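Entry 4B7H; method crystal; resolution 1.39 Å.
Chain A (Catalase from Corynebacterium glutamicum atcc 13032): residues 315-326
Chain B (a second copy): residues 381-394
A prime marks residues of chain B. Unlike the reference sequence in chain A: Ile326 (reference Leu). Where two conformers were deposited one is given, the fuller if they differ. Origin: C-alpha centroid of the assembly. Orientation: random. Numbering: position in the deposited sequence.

Chain A 315-326: NPRNFFAQIEQI
Chain B (381-394) REGSMQYIFDAEGE

A contact between two copies of a protein can seat aromatic rings from both sides among the other side's aliphatic carbons, with polar groups supplying the register. Catalase from Corynebacterium glutamicum offers a worked example, burying 621 Å² between residues 315-326 of one chain and 381-394 of another. The first stretch runs as a loop into a helix from Phe319 to Glu324 that widens into a pi-type turn; the second has no regular helix or strand. Their register is set by CA-CA separations of 4.9 Å for Arg317 and Glu392′, 6.1 Å for Ala321 and Gln386′, and 7.8 Å for Gln325 and Met385′.

Phe389′, the most covered residue, is extended (phi/psi -137/158) with chi1 p and chi2 90°, and its CA-to-CB bond points toward the helix start. Its ring is lined by Asn318 CB, 3.5 Å from Phe389′ CD1, by Ala321 CB, 3.6 Å from Phe389′ CD2, and by Arg317 CB, 3.8 Å from Phe389′ CE1. Asn318 (chi1 t) meanwhile caps the helix: Ala321 N donates to Asn318 OD1 at 2.9 Å. One residue thus serves both helix and interface. The loop is further secured by Asn318 N donating to Gln322 OE1 at 3.1 Å.

Phe320, helical at -63/-49 with chi1 t and chi2 89°, makes the reciprocal insertion. Glu382′ (57/-148, chi1 m, chi2 t) lays its aliphatic portion over one ring face: Glu382′ CB sits 3.7 Å from the Phe320 ring centroid, 7° off the normal, a CH-pi contact. Gly383′ O approaches the ring edge, 3.3 Å from Phe320 CE2, where the carbonyl meets the electropositive rim. At phi/psi 83/159, a side chain on Gly383′ would jam against the preceding carbonyl.

Polar groups finish the contact. Gln325 (chi1 m, chi2 t) reads the backbone of Gln386′ twice, Gln386′ N donating to Gln325 OE1 and Gln325 NE2 to Gln386′ O, both at 2.9 Å; Gln325 NE2 also donates to Ala321 O at 3.2 Å. Gln386′ itself is extended, chi1 and chi2 t.

At the other end, Arg317 (chi1 and chi2 m, chi3 t) forms a salt bridge with Glu392′ (-50/125, chi1 and chi2 t); its hydrogen bond, Arg317 NH1 to Glu392′ OE1 at 3.3 Å, is weak. Glu392′ lies in a type II turn from Ala391′ to Glu394′. There a water bridges the backbones, 2.8 Å from Arg317 O and 2.9 Å from Gly393′ N.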

# COMPACT_ATOMS: atom_id res chain seq x y z
N ASN A 315 -12.28 -25.96 13.21
CA ASN A 315 -11.52 -25.54 12.04
C ASN A 315 -11.94 -24.13 11.65
O ASN A 315 -13.07 -23.71 11.93
CB ASN A 315 -11.78 -26.49 10.86
CG ASN A 315 -10.95 -27.76 10.92
OD1 ASN A 315 -11.42 -28.85 10.56
ND2 ASN A 315 -9.71 -27.62 11.35
N PRO A 316 -11.04 -23.37 11.01
CA PRO A 316 -11.49 -22.06 10.50
C PRO A 316 -12.64 -22.21 9.49
O PRO A 316 -12.75 -23.24 8.83
CB PRO A 316 -10.24 -21.51 9.80
CG PRO A 316 -9.41 -22.71 9.47
CD PRO A 316 -9.67 -23.71 10.56
N ARG A 317 -13.46 -21.17 9.38
CA ARG A 317 -14.48 -21.11 8.33
C ARG A 317 -13.85 -20.73 6.99
O ARG A 317 -14.27 -21.23 5.94
CB ARG A 317 -15.55 -20.08 8.67
CG ARG A 317 -16.15 -20.18 10.05
CD ARG A 317 -17.06 -21.36 10.20
NE ARG A 317 -17.88 -21.26 11.41
CZ ARG A 317 -18.30 -22.31 12.11
NH1 ARG A 317 -17.96 -23.53 11.74
NH2 ARG A 317 -19.04 -22.13 13.20
N ASN A 318 -12.86 -19.84 7.02
CA ASN A 318 -12.18 -19.37 5.82
C ASN A 318 -10.72 -19.16 6.17
O ASN A 318 -10.39 -18.34 7.03
CB ASN A 318 -12.83 -18.09 5.27
CG ASN A 318 -12.14 -17.55 4.02
OD1 ASN A 318 -10.96 -17.18 4.07
ND2 ASN A 318 -12.86 -17.48 2.91
N PHE A 319 -9.85 -19.94 5.53
CA PHE A 319 -8.43 -20.00 5.86
C PHE A 319 -7.74 -18.64 5.71
O PHE A 319 -7.05 -18.19 6.61
CB PHE A 319 -7.75 -21.05 4.97
CG PHE A 319 -6.29 -21.23 5.25
CD1 PHE A 319 -5.34 -20.46 4.60
CD2 PHE A 319 -5.87 -22.19 6.16
CE1 PHE A 319 -3.99 -20.63 4.86
CE2 PHE A 319 -4.51 -22.37 6.42
CZ PHE A 319 -3.58 -21.59 5.77
N PHE A 320 -7.92 -17.99 4.57
CA PHE A 320 -7.26 -16.70 4.34
C PHE A 320 -7.76 -15.67 5.34
O PHE A 320 -6.97 -14.96 5.98
CB PHE A 320 -7.49 -16.21 2.91
CG PHE A 320 -6.87 -14.86 2.64
CD1 PHE A 320 -5.57 -14.77 2.18
CD2 PHE A 320 -7.60 -13.69 2.86
CE1 PHE A 320 -4.99 -13.52 1.92
CE2 PHE A 320 -7.03 -12.44 2.61
CZ PHE A 320 -5.72 -12.36 2.15
N ALA A 321 -9.08 -15.57 5.49
CA ALA A 321 -9.65 -14.49 6.30
C ALA A 321 -9.30 -14.62 7.77
O ALA A 321 -9.16 -13.60 8.46
CB ALA A 321 -11.16 -14.41 6.11
N GLN A 322 -9.18 -15.85 8.26
CA GLN A 322 -9.07 -16.11 9.70
C GLN A 322 -7.70 -16.61 10.16
O GLN A 322 -7.38 -16.49 11.35
CB GLN A 322 -10.16 -17.09 10.14
CG GLN A 322 -11.55 -16.51 9.95
CD GLN A 322 -12.63 -17.51 10.23
OE1 GLN A 322 -12.55 -18.67 9.83
NE2 GLN A 322 -13.67 -17.07 10.92
N ILE A 323 -6.92 -17.18 9.25
CA ILE A 323 -5.58 -17.68 9.57
C ILE A 323 -4.50 -16.82 8.91
O ILE A 323 -3.62 -16.30 9.59
CB ILE A 323 -5.39 -19.17 9.19
CG1 ILE A 323 -6.45 -20.04 9.88
CG2 ILE A 323 -3.99 -19.63 9.54
CD1 ILE A 323 -6.43 -19.98 11.41
N GLU A 324 -4.57 -16.63 7.59
CA GLU A 324 -3.56 -15.79 6.95
C GLU A 324 -3.57 -14.38 7.55
O GLU A 324 -2.50 -13.80 7.78
CB GLU A 324 -3.72 -15.73 5.43
CG GLU A 324 -2.66 -14.88 4.73
CD GLU A 324 -1.24 -15.45 4.82
OE1 GLU A 324 -1.09 -16.68 5.05
OE2 GLU A 324 -0.27 -14.67 4.67
N GLN A 325 -4.76 -13.86 7.83
CA GLN A 325 -4.93 -12.50 8.36
C GLN A 325 -4.89 -12.38 9.89
O GLN A 325 -5.00 -11.27 10.42
CB GLN A 325 -6.24 -11.89 7.88
CG GLN A 325 -6.30 -11.65 6.39
CD GLN A 325 -7.50 -10.83 5.96
OE1 GLN A 325 -7.39 -9.96 5.10
NE2 GLN A 325 -8.67 -11.12 6.56
N ILE A 326 -4.77 -13.49 10.62
CA ILE A 326 -4.61 -13.35 12.06
C ILE A 326 -3.29 -12.62 12.32
O ILE A 326 -2.33 -12.75 11.55
CB ILE A 326 -4.72 -14.70 12.82
CG1 ILE A 326 -5.12 -14.45 14.28
CG2 ILE A 326 -3.42 -15.52 12.75
CD1 ILE A 326 -5.52 -15.71 15.04
N ARG B 381 -12.48 -13.10 -3.89
CA ARG B 381 -12.03 -13.56 -2.59
C ARG B 381 -10.73 -12.89 -2.19
O ARG B 381 -10.06 -12.25 -3.02
CB ARG B 381 -11.81 -15.07 -2.63
CG ARG B 381 -10.59 -15.48 -3.46
CD ARG B 381 -10.36 -16.98 -3.46
NE ARG B 381 -9.04 -17.31 -4.01
CZ ARG B 381 -8.44 -18.48 -3.84
NH1 ARG B 381 -9.03 -19.45 -3.15
NH2 ARG B 381 -7.23 -18.68 -4.36
N GLU B 382 -10.36 -13.05 -0.92
CA GLU B 382 -9.06 -12.62 -0.42
C GLU B 382 -8.82 -11.12 -0.65
O GLU B 382 -9.77 -10.32 -0.59
CB GLU B 382 -7.93 -13.53 -0.95
CG GLU B 382 -8.23 -14.99 -0.61
CD GLU B 382 -7.20 -16.00 -1.08
OE1 GLU B 382 -6.15 -15.62 -1.65
OE2 GLU B 382 -7.46 -17.21 -0.86
N GLY B 383 -7.57 -10.73 -0.87
CA GLY B 383 -7.21 -9.32 -0.90
C GLY B 383 -6.97 -8.75 0.50
O GLY B 383 -7.43 -9.31 1.51
N SER B 384 -6.24 -7.64 0.56
CA SER B 384 -5.93 -6.97 1.82
C SER B 384 -7.19 -6.65 2.61
O SER B 384 -8.21 -6.24 2.04
CB SER B 384 -5.19 -5.66 1.54
OG SER B 384 -3.94 -5.89 0.92
N MET B 385 -7.11 -6.83 3.93
CA MET B 385 -8.18 -6.38 4.82
C MET B 385 -9.54 -6.97 4.43
O MET B 385 -10.54 -6.25 4.30
CB MET B 385 -8.24 -4.84 4.87
CG MET B 385 -7.06 -4.20 5.60
SD MET B 385 -7.07 -4.51 7.38
CE MET B 385 -8.50 -3.56 7.85
N GLN B 386 -9.56 -8.28 4.23
CA GLN B 386 -10.82 -8.97 3.95
C GLN B 386 -11.62 -9.12 5.25
O GLN B 386 -11.27 -9.92 6.12
CB GLN B 386 -10.59 -10.34 3.30
CG GLN B 386 -11.93 -11.02 2.97
CD GLN B 386 -11.82 -12.40 2.36
OE1 GLN B 386 -10.76 -13.03 2.36
NE2 GLN B 386 -12.95 -12.90 1.84
N TYR B 387 -12.69 -8.33 5.38
CA TYR B 387 -13.54 -8.44 6.56
C TYR B 387 -14.65 -9.43 6.32
O TYR B 387 -14.96 -10.24 7.21
CB TYR B 387 -14.15 -7.10 6.95
CG TYR B 387 -14.95 -7.06 8.25
CD1 TYR B 387 -16.10 -7.83 8.42
CD2 TYR B 387 -14.57 -6.22 9.28
CE1 TYR B 387 -16.83 -7.78 9.58
CE2 TYR B 387 -15.31 -6.15 10.45
CZ TYR B 387 -16.43 -6.92 10.60
OH TYR B 387 -17.13 -6.84 11.78
N ILE B 388 -15.24 -9.41 5.13
CA ILE B 388 -16.37 -10.27 4.80
C ILE B 388 -15.93 -11.44 3.94
O ILE B 388 -15.17 -11.27 2.98
CB ILE B 388 -17.46 -9.46 4.07
CG1 ILE B 388 -17.91 -8.30 4.95
CG2 ILE B 388 -18.63 -10.35 3.71
CD1 ILE B 388 -18.80 -7.30 4.23
N PHE B 389 -16.39 -12.64 4.29
CA PHE B 389 -16.06 -13.83 3.51
C PHE B 389 -17.29 -14.71 3.33
O PHE B 389 -18.25 -14.63 4.11
CB PHE B 389 -14.90 -14.64 4.14
CG PHE B 389 -15.12 -15.01 5.59
CD1 PHE B 389 -15.75 -16.20 5.93
CD2 PHE B 389 -14.70 -14.16 6.61
CE1 PHE B 389 -15.95 -16.54 7.26
CE2 PHE B 389 -14.91 -14.50 7.94
CZ PHE B 389 -15.53 -15.69 8.27
N ASP B 390 -17.26 -15.55 2.29
CA ASP B 390 -18.39 -16.42 1.98
C ASP B 390 -18.63 -17.51 3.02
O ASP B 390 -17.73 -17.89 3.78
CB ASP B 390 -18.22 -17.05 0.61
CG ASP B 390 -18.68 -16.15 -0.52
OD1 ASP B 390 -19.31 -15.11 -0.24
OD2 ASP B 390 -18.42 -16.49 -1.68
N ALA B 391 -19.86 -18.03 3.02
CA ALA B 391 -20.20 -19.18 3.84
C ALA B 391 -19.17 -20.30 3.70
O ALA B 391 -18.64 -20.55 2.60
CB ALA B 391 -21.59 -19.69 3.49
N GLU B 392 -18.90 -20.96 4.82
CA GLU B 392 -17.85 -21.97 4.90
C GLU B 392 -17.94 -23.01 3.79
O GLU B 392 -18.98 -23.64 3.60
CB GLU B 392 -17.91 -22.67 6.26
CG GLU B 392 -16.86 -23.75 6.44
CD GLU B 392 -16.96 -24.41 7.79
OE1 GLU B 392 -17.97 -24.21 8.50
OE2 GLU B 392 -16.01 -25.15 8.16
N GLY B 393 -16.84 -23.16 3.05
CA GLY B 393 -16.74 -24.21 2.06
C GLY B 393 -17.41 -23.94 0.72
O GLY B 393 -17.36 -24.79 -0.16
N GLU B 394 -18.03 -22.77 0.56
CA GLU B 394 -18.63 -22.45 -0.74
C GLU B 394 -17.57 -22.41 -1.84
O GLU B 394 -16.40 -22.11 -1.59
CB GLU B 394 -19.41 -21.14 -0.66
CG GLU B 394 -20.72 -21.28 0.11
CD GLU B 394 -21.65 -22.30 -0.54
OE1 GLU B 394 -22.25 -21.98 -1.58
OE2 GLU B 394 -21.77 -23.43 -0.01
O HOH W 1 -15.33 -24.82 10.82
O HOH W 2 -14.68 -21.30 3.22
O HOH W 3 -15.46 -18.76 2.45
O HOH W 4 -11.35 -15.44 0.95
O HOH W 5 -4.95 -8.75 4.56